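Local coordinates for alkylhydroperoxidase AhpD core: uncharacterized peroxidase-related protein (Ralstonia eutropha, PDB 2PRR), which probably reduces peroxides with a pair of cysteines, as do AhpD-type alkylhydroperoxidases of the carboxymuconolactone decarboxylase family, although its own function is uncharacterised, at residues 80-85 and 171-176; 75-80 and 164-169; 87-92 and 181-186; 113-118 and 127-132; 11-16 and 45-50. All coordinates share one frame; numbering follows the deposited sequence.

Interaction 1: 80-85 and 171-176; sequences ATSAAN and LSNRMA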
# COMPACT_ATOMS: atom_id res chain seq x y z
N ALA D 80 3.08 -4.57 -19.75
CA ALA D 80 3.53 -4.10 -18.42
C ALA D 80 2.38 -3.62 -17.56
O ALA D 80 2.37 -3.84 -16.36
CB ALA D 80 4.60 -3.02 -18.54
N THR D 81 1.43 -2.93 -18.19
CA THR D 81 0.27 -2.37 -17.50
C THR D 81 -0.70 -3.46 -17.08
O THR D 81 -1.22 -3.45 -15.94
CB THR D 81 -0.38 -1.24 -18.33
OG1 THR D 81 -0.79 -1.70 -19.65
CG2 THR D 81 0.62 -0.09 -18.45
N SER D 82 -0.86 -4.45 -17.96
CA SER D 82 -1.70 -5.63 -17.74
C SER D 82 -1.14 -6.53 -16.68
O SER D 82 -1.87 -7.17 -15.92
CB SER D 82 -1.79 -6.45 -19.02
OG SER D 82 -2.13 -5.62 -20.11
N ALA D 83 0.18 -6.64 -16.70
CA ALA D 83 0.88 -7.39 -15.70
C ALA D 83 0.61 -6.73 -14.34
O ALA D 83 0.31 -7.44 -13.39
CB ALA D 83 2.38 -7.47 -16.03
N ALA D 84 0.67 -5.40 -14.26
CA ALA D 84 0.37 -4.62 -12.98
C ALA D 84 -1.05 -4.80 -12.43
O ALA D 84 -1.27 -4.69 -11.23
CB ALA D 84 0.56 -3.20 -13.22
N ASN D 85 -2.00 -4.98 -13.34
CA ASN D 85 -3.41 -5.26 -13.05
C ASN D 85 -3.68 -6.75 -12.91
O ASN D 85 -4.82 -7.16 -12.64
CB ASN D 85 -4.29 -4.73 -14.21
CG ASN D 85 -4.39 -3.24 -14.22
OD1 ASN D 85 -4.24 -2.59 -13.18
ND2 ASN D 85 -4.68 -2.67 -15.38
N LEU D 171 -9.15 -0.45 -19.27
CA LEU D 171 -10.57 -0.79 -19.47
C LEU D 171 -10.66 -2.28 -19.80
O LEU D 171 -11.37 -3.06 -19.14
CB LEU D 171 -11.17 0.07 -20.61
CG LEU D 171 -12.61 -0.14 -21.12
CD1 LEU D 171 -12.96 0.97 -22.09
CD2 LEU D 171 -12.80 -1.48 -21.81
N SER D 172 -9.94 -2.66 -20.85
CA SER D 172 -9.86 -4.03 -21.30
C SER D 172 -9.52 -5.01 -20.16
O SER D 172 -10.16 -6.05 -20.00
CB SER D 172 -8.81 -4.11 -22.38
OG SER D 172 -8.74 -5.39 -22.93
N ASN D 173 -8.49 -4.69 -19.38
CA ASN D 173 -8.10 -5.51 -18.24
C ASN D 173 -9.24 -5.77 -17.31
O ASN D 173 -9.50 -6.92 -16.96
CB ASN D 173 -7.03 -4.83 -17.40
CG ASN D 173 -5.68 -4.81 -18.04
OD1 ASN D 173 -4.80 -4.22 -17.44
ND2 ASN D 173 -5.51 -5.38 -19.29
N ARG D 174 -9.89 -4.67 -16.90
CA ARG D 174 -11.01 -4.71 -15.98
C ARG D 174 -12.21 -5.53 -16.45
O ARG D 174 -12.85 -6.19 -15.67
CB ARG D 174 -11.40 -3.29 -15.60
CG ARG D 174 -10.39 -2.70 -14.60
CD ARG D 174 -10.67 -1.26 -14.21
NE ARG D 174 -9.63 -0.77 -13.30
CZ ARG D 174 -8.39 -0.46 -13.67
NH1 ARG D 174 -7.99 -0.55 -14.94
NH2 ARG D 174 -7.52 -0.07 -12.77
N MSE D 175 -12.50 -5.49 -17.74
CA MSE D 175 -13.55 -6.31 -18.30
C MSE D 175 -13.13 -7.78 -18.30
O MSE D 175 -13.90 -8.66 -17.90
CB MSE D 175 -13.85 -5.87 -19.75
CG MSE D 175 -14.58 -4.55 -19.85
SE MSE D 175 -16.29 -4.55 -18.99
CE MSE D 175 -17.09 -6.04 -19.72
N ALA D 176 -11.89 -8.00 -18.75
CA ALA D 176 -11.26 -9.30 -18.83
C ALA D 176 -11.30 -10.04 -17.55
O ALA D 176 -11.64 -11.24 -17.52
CB ALA D 176 -9.81 -9.15 -19.27
O HOH W 1 -3.23 -1.97 -19.30
O HOH W 2 -5.10 0.44 -15.38
O HOH W 3 -4.60 0.13 -12.73
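N85 and N173 meet amide to amide in the main direct hydrogen bond between the end of helix 71-84 and helix 156-179. N85 ND2 donates to N173 OD1 at 2.6 Å, nearly straight (173°). The donor lies in the plane of the N173 carbonyl and on one of its lone pairs, while the two amide planes stand almost perpendicular. N173 takes CG beside its own backbone N (chi1 -73°), which carries the amide across to the other helix. Its ND2 reaches S82 OG at 3.5 Å, a weak bond whose acceptor is less surely placed. N173 packs directly on C87 and C90, the CXXC cysteines at the N-terminal end of helix 88-102 and, as in AhpD, probably the redox pair; N85 holds that amide from behind.

Water carries the rest. R174 runs extended from CG to NE, and the edge of its guanidinium faces two waters. One accepts from both N85 ND2 and R174 NH1; the other accepts from R174 NH2 at 2.9 Å and donates to N85 OD1 at 2.8 Å. N85 OD1 also receives K136 NZ, whereas R174 NH1 binds G170 O and NE binds C135 O of the second subunit.

Interaction 2: 75-80 and 164-169; sequences EMIVVA and AITAFF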
# COMPACT_ATOMS: atom_id res chain seq x y z
N GLU D 75 2.47 -2.87 -27.89
CA GLU D 75 2.17 -4.13 -27.21
C GLU D 75 2.96 -4.27 -25.92
O GLU D 75 2.48 -4.87 -24.96
CB GLU D 75 2.49 -5.30 -28.11
CG GLU D 75 1.60 -5.38 -29.34
CD GLU D 75 0.11 -5.59 -29.02
OE1 GLU D 75 -0.24 -5.93 -27.87
OE2 GLU D 75 -0.71 -5.40 -29.93
N MSE D 76 4.15 -3.68 -25.89
CA MSE D 76 4.99 -3.69 -24.72
C MSE D 76 4.28 -2.93 -23.60
O MSE D 76 4.23 -3.39 -22.46
CB MSE D 76 6.35 -3.08 -25.09
CG MSE D 76 7.51 -3.47 -24.24
SE MSE D 76 9.10 -2.73 -24.94
CE MSE D 76 9.11 -3.45 -26.91
N ILE D 77 3.68 -1.79 -23.94
CA ILE D 77 2.91 -1.01 -22.98
C ILE D 77 1.75 -1.84 -22.41
O ILE D 77 1.47 -1.81 -21.20
CB ILE D 77 2.39 0.30 -23.59
CG1 ILE D 77 3.57 1.19 -24.03
CG2 ILE D 77 1.50 1.07 -22.56
CD1 ILE D 77 3.22 2.47 -24.74
N VAL D 78 1.10 -2.61 -23.26
CA VAL D 78 -0.03 -3.43 -22.81
C VAL D 78 0.41 -4.50 -21.84
O VAL D 78 -0.28 -4.78 -20.82
CB VAL D 78 -0.75 -4.15 -23.96
CG1 VAL D 78 -1.93 -4.97 -23.40
CG2 VAL D 78 -1.19 -3.15 -25.01
N VAL D 79 1.55 -5.10 -22.14
CA VAL D 79 2.01 -6.19 -21.31
C VAL D 79 2.40 -5.71 -19.87
O VAL D 79 2.06 -6.40 -18.92
CB VAL D 79 3.14 -7.01 -21.98
CG1 VAL D 79 3.56 -8.14 -21.11
CG2 VAL D 79 2.68 -7.59 -23.37
N ALA D 80 3.08 -4.57 -19.75
CA ALA D 80 3.53 -4.10 -18.42
C ALA D 80 2.38 -3.62 -17.56
O ALA D 80 2.37 -3.84 -16.36
CB ALA D 80 4.60 -3.02 -18.54
N ALA D 164 -2.85 6.91 -23.72
CA ALA D 164 -4.09 6.41 -24.28
C ALA D 164 -4.16 4.88 -24.24
O ALA D 164 -5.16 4.30 -23.83
CB ALA D 164 -4.27 6.93 -25.72
N ILE D 165 -3.10 4.23 -24.71
CA ILE D 165 -2.97 2.76 -24.71
C ILE D 165 -3.10 2.26 -23.26
O ILE D 165 -3.86 1.35 -22.96
CB ILE D 165 -1.62 2.39 -25.29
CG1 ILE D 165 -1.65 2.57 -26.83
CG2 ILE D 165 -1.24 1.00 -24.92
CD1 ILE D 165 -0.34 2.42 -27.47
N THR D 166 -2.36 2.86 -22.35
CA THR D 166 -2.50 2.49 -20.94
C THR D 166 -4.00 2.57 -20.59
O THR D 166 -4.58 1.59 -20.15
CB THR D 166 -1.66 3.40 -20.05
OG1 THR D 166 -0.29 3.37 -20.47
CG2 THR D 166 -1.78 3.00 -18.56
N ALA D 167 -4.63 3.71 -20.88
CA ALA D 167 -6.02 3.96 -20.52
C ALA D 167 -7.00 2.94 -21.06
O ALA D 167 -7.83 2.43 -20.34
CB ALA D 167 -6.44 5.36 -20.91
N PHE D 168 -6.90 2.63 -22.34
CA PHE D 168 -7.80 1.70 -22.95
C PHE D 168 -7.61 0.25 -22.50
O PHE D 168 -8.58 -0.48 -22.32
CB PHE D 168 -7.72 1.79 -24.47
CG PHE D 168 -8.49 0.72 -25.15
CD1 PHE D 168 -9.87 0.79 -25.21
CD2 PHE D 168 -7.85 -0.40 -25.68
CE1 PHE D 168 -10.61 -0.21 -25.81
CE2 PHE D 168 -8.58 -1.40 -26.31
CZ PHE D 168 -9.96 -1.30 -26.38
N PHE D 169 -6.39 -0.21 -22.35
CA PHE D 169 -6.16 -1.53 -21.83
C PHE D 169 -6.39 -1.66 -20.28
O PHE D 169 -6.51 -2.69 -19.78
CB PHE D 169 -4.82 -2.07 -22.29
CG PHE D 169 -4.78 -2.41 -23.79
CD1 PHE D 169 -5.15 -3.64 -24.25
CD2 PHE D 169 -4.39 -1.49 -24.71
CE1 PHE D 169 -5.13 -3.94 -25.63
CE2 PHE D 169 -4.37 -1.84 -26.13
CZ PHE D 169 -4.74 -3.04 -26.51
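V78 presses both methyls onto one face of the F169 ring, the tight centre of this crossing. V78 CG2 sits 3.6 Å from the ring centroid, 12° off the normal, in a CH-pi contact, and V78 CG1 meets F169 CD1 at 3.6 Å near the rim. F168 CD2 lies over the opposite face of the F169 ring, which is therefore held from both sides. Helices 71-84 and 156-179, of the all-helical AhpD-like fold, cross here at -47° with their axes 9.3 Å apart at closest approach. F169 and H94 also pair edge-to-face, and H94 ND1 is bonded to E75 OE1. With the CXXC cysteines, E75 and H94 fit the active-site pattern of AhpD.

Against this broad ring-face contact, the part toward the N-terminal end of 164-169 makes single-methyl touches. I77 CG2 meets I165 CG2 at 3.6 Å, with the two side chains at about a right angle; looser is V78 CG2, 4.2 Å from I165 CG2. T166 OG1 merely abuts I77 CG2, its hydroxyl being bonded to I162 O. This side is buried too.

Interaction 3: 87-92 and 181-186; sequences CLYCVV and MRPNDE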
# COMPACT_ATOMS: atom_id res chain seq x y z
N CYS D 87 -3.87 -9.04 -15.17
CA CYS D 87 -4.84 -9.48 -16.14
C CYS D 87 -4.25 -10.65 -16.91
O CYS D 87 -3.36 -10.47 -17.77
CB CYS D 87 -5.23 -8.38 -17.11
SG CYS D 87 -6.43 -8.94 -18.37
N LEU D 88 -4.78 -11.83 -16.63
CA LEU D 88 -4.33 -13.03 -17.27
C LEU D 88 -4.56 -13.03 -18.79
O LEU D 88 -3.62 -13.31 -19.53
CB LEU D 88 -4.99 -14.21 -16.56
CG LEU D 88 -4.83 -15.64 -17.08
CD1 LEU D 88 -3.37 -16.02 -17.38
CD2 LEU D 88 -5.45 -16.56 -16.03
N TYR D 89 -5.77 -12.71 -19.27
CA TYR D 89 -6.01 -12.71 -20.75
C TYR D 89 -5.03 -11.79 -21.47
O TYR D 89 -4.34 -12.21 -22.39
CB TYR D 89 -7.47 -12.33 -21.16
CG TYR D 89 -7.66 -12.27 -22.72
CD1 TYR D 89 -7.34 -11.13 -23.45
CD2 TYR D 89 -8.12 -13.36 -23.42
CE1 TYR D 89 -7.46 -11.09 -24.88
CE2 TYR D 89 -8.27 -13.32 -24.87
CZ TYR D 89 -7.93 -12.18 -25.56
OH TYR D 89 -8.07 -12.12 -26.94
N CYS D 90 -4.95 -10.54 -21.02
CA CYS D 90 -4.14 -9.54 -21.70
C CYS D 90 -2.64 -9.75 -21.68
O CYS D 90 -1.96 -9.52 -22.69
CB CYS D 90 -4.47 -8.15 -21.14
SG CYS D 90 -6.15 -7.66 -21.53
N VAL D 91 -2.12 -10.12 -20.53
CA VAL D 91 -0.71 -10.40 -20.41
C VAL D 91 -0.31 -11.51 -21.39
O VAL D 91 0.71 -11.40 -22.08
CB VAL D 91 -0.40 -10.88 -18.98
CG1 VAL D 91 0.90 -11.58 -18.93
CG2 VAL D 91 -0.42 -9.73 -17.99
N VAL D 92 -1.09 -12.58 -21.40
CA VAL D 92 -0.83 -13.74 -22.22
C VAL D 92 -1.05 -13.47 -23.72
O VAL D 92 -0.21 -13.80 -24.52
CB VAL D 92 -1.66 -14.97 -21.72
CG1 VAL D 92 -1.54 -16.14 -22.69
CG2 VAL D 92 -1.18 -15.39 -20.29
N MSE D 181 -12.28 -13.69 -18.58
CA MSE D 181 -11.93 -13.88 -19.98
C MSE D 181 -10.68 -14.76 -20.05
O MSE D 181 -9.68 -14.49 -19.38
CB MSE D 181 -11.74 -12.54 -20.66
CG MSE D 181 -11.78 -12.65 -22.20
SE MSE D 181 -11.16 -11.07 -22.83
CE MSE D 181 -12.66 -10.10 -22.40
N ARG D 182 -10.77 -15.84 -20.83
CA ARG D 182 -9.72 -16.85 -20.91
C ARG D 182 -8.85 -16.75 -22.17
O ARG D 182 -9.37 -16.82 -23.30
CB ARG D 182 -10.33 -18.25 -20.84
CG ARG D 182 -9.30 -19.37 -20.68
CD ARG D 182 -9.85 -20.78 -20.94
NE ARG D 182 -8.75 -21.75 -20.98
CZ ARG D 182 -8.22 -22.35 -19.91
NH1 ARG D 182 -8.70 -22.16 -18.69
NH2 ARG D 182 -7.20 -23.18 -20.07
N PRO D 183 -7.53 -16.63 -21.97
CA PRO D 183 -6.63 -16.58 -23.11
C PRO D 183 -6.61 -17.91 -23.87
O PRO D 183 -6.63 -18.99 -23.27
CB PRO D 183 -5.27 -16.26 -22.50
CG PRO D 183 -5.41 -16.51 -20.99
CD PRO D 183 -6.83 -16.53 -20.66
N ASN D 184 -6.58 -17.80 -25.19
CA ASN D 184 -6.55 -18.97 -26.06
C ASN D 184 -5.23 -19.71 -25.90
O ASN D 184 -4.21 -19.12 -25.56
CB ASN D 184 -6.73 -18.57 -27.53
CG ASN D 184 -7.92 -17.69 -27.76
OD1 ASN D 184 -7.94 -16.51 -27.36
ND2 ASN D 184 -8.91 -18.23 -28.44
N ASP D 185 -5.27 -21.02 -26.15
CA ASP D 185 -4.11 -21.89 -26.01
C ASP D 185 -2.98 -21.48 -26.92
O ASP D 185 -1.82 -21.62 -26.57
CB ASP D 185 -4.49 -23.35 -26.33
CG ASP D 185 -5.34 -24.02 -25.25
OD1 ASP D 185 -5.69 -23.38 -24.22
OD2 ASP D 185 -5.66 -25.21 -25.44
N GLU D 186 -3.33 -20.99 -28.09
CA GLU D 186 -2.36 -20.64 -29.11
C GLU D 186 -1.45 -19.50 -28.68
O GLU D 186 -0.29 -19.46 -29.09
CB GLU D 186 -3.05 -20.24 -30.41
CG GLU D 186 -3.86 -21.34 -31.10
CD GLU D 186 -5.23 -21.56 -30.49
OE1 GLU D 186 -5.51 -21.06 -29.37
OE2 GLU D 186 -6.03 -22.25 -31.14
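Y89 and M181 form a Met-aromatic contact: the selenium of this selenomethionine lies over one face of the Y89 ring, 3.8 Å from its centroid and 15° off the normal, displaced toward the rim at CG. M181 is extended through its first two torsions (chi2 -167°), which carries SE out over the ring. Backbone of the same strand-like loop follows the ring, with R182 O at its edge, 3.7 Å from Y89 CD2.

Apolar packing centres on P183. Its CA lies obliquely 3.6 Å from Y89 CD2, its CB meets V92 CG1 at 3.7 Å and its CG meets L88 CG at 4.0 Å, so one proline is seated across L88, Y89 and V92 at the start of helix 88-102. The CXXC motif of AhpD-like proteins lies here, as C87-L88-Y89-C90. C87 is the N-cap: its SG accepts from C90 N at 3.4 Å and 161°, and C87 SG and C90 SG stand 3.4 Å apart, too far for a disulfide.

Polar bonds lead away from the contact. N184 OD1 is held by N40 N and N184 ND2 by V38 O, while Y89 OH makes a weak bond to V41 N. R182 forms a salt bridge with D119 of the third subunit.

Interaction 4: 113-118 and 127-132; sequences VNYLKA and MLDFAL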
# COMPACT_ATOMS: atom_id res chain seq x y z
N VAL D 113 7.06 -9.78 -15.92
CA VAL D 113 7.54 -10.06 -14.56
C VAL D 113 8.16 -8.83 -13.90
O VAL D 113 7.78 -8.45 -12.79
CB VAL D 113 8.50 -11.27 -14.57
CG1 VAL D 113 8.77 -11.74 -13.20
CG2 VAL D 113 7.87 -12.48 -15.36
N ASN D 114 9.08 -8.17 -14.59
CA ASN D 114 9.72 -6.97 -14.07
C ASN D 114 10.45 -6.23 -15.17
O ASN D 114 11.66 -6.39 -15.28
CB ASN D 114 10.68 -7.33 -12.91
CG ASN D 114 11.49 -6.15 -12.44
OD1 ASN D 114 11.06 -4.99 -12.55
ND2 ASN D 114 12.67 -6.44 -11.87
N TYR D 115 9.71 -5.42 -15.95
CA TYR D 115 10.22 -4.63 -17.11
C TYR D 115 11.51 -3.87 -16.82
O TYR D 115 12.23 -3.53 -17.76
CB TYR D 115 9.16 -3.63 -17.64
CG TYR D 115 9.03 -2.31 -16.84
CD1 TYR D 115 8.16 -2.20 -15.75
CD2 TYR D 115 9.78 -1.17 -17.18
CE1 TYR D 115 8.06 -1.01 -15.03
CE2 TYR D 115 9.68 0.02 -16.45
CZ TYR D 115 8.83 0.09 -15.38
OH TYR D 115 8.73 1.27 -14.65
N LEU D 116 11.79 -3.57 -15.54
CA LEU D 116 13.03 -2.91 -15.16
C LEU D 116 14.29 -3.69 -15.55
O LEU D 116 15.34 -3.10 -15.75
CB LEU D 116 13.06 -2.66 -13.65
CG LEU D 116 11.98 -1.75 -13.05
CD1 LEU D 116 12.15 -1.64 -11.55
CD2 LEU D 116 12.06 -0.37 -13.67
N LYS D 117 14.16 -5.01 -15.67
CA LYS D 117 15.24 -5.89 -16.07
C LYS D 117 15.00 -6.51 -17.45
O LYS D 117 15.64 -7.50 -17.83
CB LYS D 117 15.38 -7.00 -15.03
CG LYS D 117 15.95 -6.54 -13.68
CD LYS D 117 17.39 -6.04 -13.82
CE LYS D 117 18.34 -7.12 -14.37
NZ LYS D 117 19.69 -6.59 -14.65
N ALA D 118 14.09 -5.95 -18.22
CA ALA D 118 13.83 -6.47 -19.54
C ALA D 118 14.96 -6.06 -20.45
O ALA D 118 15.59 -5.03 -20.23
CB ALA D 118 12.54 -5.96 -20.06
N MSE D 127 9.58 4.89 -21.38
CA MSE D 127 8.26 4.83 -21.92
C MSE D 127 7.39 4.03 -20.98
O MSE D 127 6.24 4.36 -20.79
CB MSE D 127 8.29 4.13 -23.30
CG MSE D 127 6.99 3.94 -23.98
SE MSE D 127 7.15 2.76 -25.55
CE MSE D 127 7.35 1.15 -24.76
N LEU D 128 7.91 2.95 -20.45
CA LEU D 128 7.11 2.12 -19.57
C LEU D 128 7.02 2.74 -18.19
O LEU D 128 6.03 2.51 -17.53
CB LEU D 128 7.65 0.69 -19.47
CG LEU D 128 7.78 -0.13 -20.76
CD1 LEU D 128 8.27 -1.52 -20.40
CD2 LEU D 128 6.47 -0.17 -21.53
N ASP D 129 8.03 3.50 -17.76
CA ASP D 129 7.94 4.20 -16.45
C ASP D 129 6.70 5.10 -16.46
O ASP D 129 5.97 5.19 -15.48
CB ASP D 129 9.18 5.06 -16.14
CG ASP D 129 10.46 4.27 -15.89
OD1 ASP D 129 10.42 3.12 -15.41
OD2 ASP D 129 11.55 4.82 -16.14
N PHE D 130 6.49 5.78 -17.58
CA PHE D 130 5.39 6.71 -17.74
C PHE D 130 4.08 5.94 -17.76
O PHE D 130 3.18 6.24 -16.97
CB PHE D 130 5.58 7.52 -19.04
CG PHE D 130 4.49 8.53 -19.29
CD1 PHE D 130 4.32 9.60 -18.42
CD2 PHE D 130 3.64 8.41 -20.39
CE1 PHE D 130 3.32 10.51 -18.63
CE2 PHE D 130 2.65 9.32 -20.61
CZ PHE D 130 2.48 10.38 -19.72
N ALA D 131 3.99 4.97 -18.66
CA ALA D 131 2.84 4.07 -18.72
C ALA D 131 2.42 3.57 -17.34
O ALA D 131 1.24 3.55 -17.02
CB ALA D 131 3.19 2.89 -19.58
N LEU D 132 3.38 3.13 -16.54
CA LEU D 132 3.06 2.63 -15.20
C LEU D 132 2.50 3.69 -14.29
O LEU D 132 1.62 3.38 -13.49
CB LEU D 132 4.24 1.90 -14.55
CG LEU D 132 4.28 0.37 -14.77
CD1 LEU D 132 3.05 -0.30 -14.17
CD2 LEU D 132 4.41 -0.07 -16.23
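Y115 stands in the short 3-10 segment 115-116 between helices 107-114 and 122-137, and it leans back on helix 122-137, packing the connection between the two helices against L128, D129 and L132 near the surface. Its CG occupies the crowded position between backbone N and carbonyl carbon (chi1 80°), which swings the ring across to the other helix. L128 lies over one ring face: its CB is 4.0 Å from the centroid of the Y115 ring, 28° off the normal, in a CH-pi contact. L128 CD1 also nestles against the root of the side chain, 3.6 Å from Y115 CD2. The opposite face of the ring is taken by L116 CG from the neighbouring position, so two leucines sandwich the tyrosine. L132 approaches obliquely, its CD2 being 4.0 Å from Y115 CE1.

At the far end of the ring, Y115 OH donates to D129 OD1 at 2.6 Å. The carboxylate oxygen lies at the ring edge, in plane, and uses the lone pair turned away from D129 OD2; ring and carboxylate planes are 62° apart. Neighbouring subunits bind the preceding residues, V113 O receiving Q86 NE2 of the third subunit and N114 ND2 bonding to H139 O of the fourth. Because the Y115-D129 bond is short and meets an exposed carboxylate, it is probably charge-assisted; it fixes the phenol end of a ring whose faces are held by hydrocarbon.

Interaction 5: 11-16 and 45-50; sequences RYPVPE and LAHRPD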
# COMPACT_ATOMS: atom_id res chain seq x y z
N ARG D 11 -17.50 -16.09 -17.68
CA ARG D 11 -18.54 -16.51 -16.72
C ARG D 11 -19.91 -16.14 -17.31
O ARG D 11 -20.93 -16.53 -16.77
CB ARG D 11 -18.39 -15.87 -15.35
CG ARG D 11 -18.69 -14.44 -15.34
CD ARG D 11 -18.73 -13.84 -13.96
NE ARG D 11 -19.65 -14.48 -13.03
CZ ARG D 11 -20.99 -14.45 -13.11
NH1 ARG D 11 -21.63 -13.87 -14.12
NH2 ARG D 11 -21.69 -15.07 -12.17
N TYR D 12 -19.91 -15.37 -18.40
CA TYR D 12 -21.11 -14.90 -19.12
C TYR D 12 -21.34 -15.70 -20.36
O TYR D 12 -20.41 -16.29 -20.87
CB TYR D 12 -20.97 -13.41 -19.52
CG TYR D 12 -21.16 -12.50 -18.34
CD1 TYR D 12 -20.10 -12.20 -17.51
CD2 TYR D 12 -22.41 -11.99 -18.04
CE1 TYR D 12 -20.27 -11.39 -16.40
CE2 TYR D 12 -22.59 -11.18 -16.93
CZ TYR D 12 -21.52 -10.87 -16.12
OH TYR D 12 -21.71 -10.07 -15.01
N PRO D 13 -22.59 -15.68 -20.88
CA PRO D 13 -22.89 -16.39 -22.12
C PRO D 13 -22.05 -15.95 -23.31
O PRO D 13 -21.70 -14.79 -23.42
CB PRO D 13 -24.37 -16.07 -22.37
CG PRO D 13 -24.92 -15.67 -21.03
CD PRO D 13 -23.79 -15.01 -20.33
N VAL D 14 -21.74 -16.89 -24.18
CA VAL D 14 -20.98 -16.62 -25.37
C VAL D 14 -21.91 -16.89 -26.54
O VAL D 14 -22.38 -18.01 -26.68
CB VAL D 14 -19.76 -17.52 -25.48
CG1 VAL D 14 -18.93 -17.17 -26.73
CG2 VAL D 14 -18.94 -17.40 -24.20
N PRO D 15 -22.17 -15.87 -27.37
CA PRO D 15 -23.07 -16.10 -28.49
C PRO D 15 -22.46 -16.94 -29.59
O PRO D 15 -21.23 -17.02 -29.70
CB PRO D 15 -23.30 -14.69 -29.02
CG PRO D 15 -22.04 -14.01 -28.75
CD PRO D 15 -21.68 -14.48 -27.38
N GLU D 16 -23.33 -17.56 -30.38
CA GLU D 16 -22.92 -18.31 -31.55
C GLU D 16 -22.60 -17.30 -32.63
O GLU D 16 -23.32 -16.32 -32.79
CB GLU D 16 -24.09 -19.16 -32.07
CG GLU D 16 -24.50 -20.32 -31.20
CD GLU D 16 -23.47 -21.42 -31.20
OE1 GLU D 16 -22.43 -21.28 -31.90
OE2 GLU D 16 -23.69 -22.44 -30.51
N LEU D 45 -16.91 -10.54 -25.67
CA LEU D 45 -17.52 -9.20 -25.74
C LEU D 45 -18.71 -9.14 -26.69
O LEU D 45 -19.55 -8.26 -26.56
CB LEU D 45 -16.49 -8.12 -26.10
CG LEU D 45 -15.38 -7.85 -25.07
CD1 LEU D 45 -14.48 -6.78 -25.61
CD2 LEU D 45 -15.87 -7.46 -23.62
N ALA D 46 -18.82 -10.11 -27.62
CA ALA D 46 -19.96 -10.18 -28.55
C ALA D 46 -21.32 -10.40 -27.82
O ALA D 46 -22.37 -10.31 -28.44
CB ALA D 46 -19.73 -11.27 -29.60
N HIS D 47 -21.27 -10.72 -26.51
CA HIS D 47 -22.43 -10.80 -25.63
C HIS D 47 -23.12 -9.43 -25.51
O HIS D 47 -24.32 -9.35 -25.29
CB HIS D 47 -21.98 -11.29 -24.23
CG HIS D 47 -23.06 -11.29 -23.18
ND1 HIS D 47 -24.12 -12.17 -23.19
CD2 HIS D 47 -23.22 -10.53 -22.07
CE1 HIS D 47 -24.90 -11.94 -22.15
NE2 HIS D 47 -24.37 -10.95 -21.45
N ARG D 48 -22.35 -8.34 -25.60
CA ARG D 48 -22.90 -6.99 -25.60
C ARG D 48 -22.41 -6.27 -26.87
O ARG D 48 -21.48 -5.47 -26.78
CB ARG D 48 -22.43 -6.23 -24.36
CG ARG D 48 -22.89 -6.82 -23.02
CD ARG D 48 -24.39 -6.83 -22.87
NE ARG D 48 -24.78 -7.04 -21.49
CZ ARG D 48 -24.81 -6.07 -20.57
NH1 ARG D 48 -24.45 -4.84 -20.88
NH2 ARG D 48 -25.21 -6.33 -19.31
N PRO D 49 -23.06 -6.53 -28.05
CA PRO D 49 -22.68 -5.99 -29.40
C PRO D 49 -22.33 -4.50 -29.50
O PRO D 49 -21.37 -4.14 -30.17
CB PRO D 49 -23.91 -6.32 -30.24
CG PRO D 49 -24.42 -7.55 -29.67
CD PRO D 49 -24.24 -7.40 -28.17
N ASP D 50 -23.09 -3.64 -28.86
CA ASP D 50 -22.78 -2.22 -28.87
C ASP D 50 -21.46 -1.88 -28.18
O ASP D 50 -20.79 -0.93 -28.58
CB ASP D 50 -23.91 -1.40 -28.23
CG ASP D 50 -25.15 -1.30 -29.14
OD1 ASP D 50 -25.04 -1.58 -30.36
OD2 ASP D 50 -26.22 -0.93 -28.61
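H47 and Y12 set their rings obliquely, neither stacked nor edge-to-face, with planes at 44° and centroids 5.8 Å apart. Their nearest atoms, Y12 CD2 and H47 NE2, are 4.1 Å apart, while Y12 CB lies over one face of the imidazole. H47 holds CG anti to its amide nitrogen (chi1 174°), directing the ring at P13. There P13 CD packs on H47 CE1 at 3.7 Å, and P13 O stands obliquely to the imidazole, 3.6 Å from H47 ND1. P15 packs on A46, P15 CG to A46 CB at 3.7 Å, and its CD faces the backbone H47 N.

Polar ends of both aromatic residues point into the second subunit, Y12 OH to D156 O and H47 to E157. R48 forms salt bridges with D161 and E157 of that subunit. The proline-rich N-terminal arm thus lies against the tight turn between helix 40-45 and helix 49-63, a type I turn closed by R48 N to L45 O at 3.0 Å, with R48 as N-cap of the second helix.

How the interactions relate
Interactions 1 and 2 lie along one crossing of helices 71-84 and 156-179, their centres 8 Å apart, and share A80. Interaction 3, centred 11 Å from interaction 1, brings the CXXC turn against it: N173 ND2 packs 3.3 Å from C90 SG, and A176 O and M181 N, 2.7 Å apart, probably hydrogen-bond. These three contacts meet around the CXXC cysteines, the presumed active site; bound di(hydroxyethyl)ether comes within about 4 Å (nearest atoms) of the Y89 side chain and of the F169 side chain, consistent with a pocket. Interaction 4 is nested in the chain loops the three close and packs on helix 71-84, with A80 CB 3.8 Å from L132 CD2. Interaction 5 lies 33 Å from it, centre to centre, across the chain.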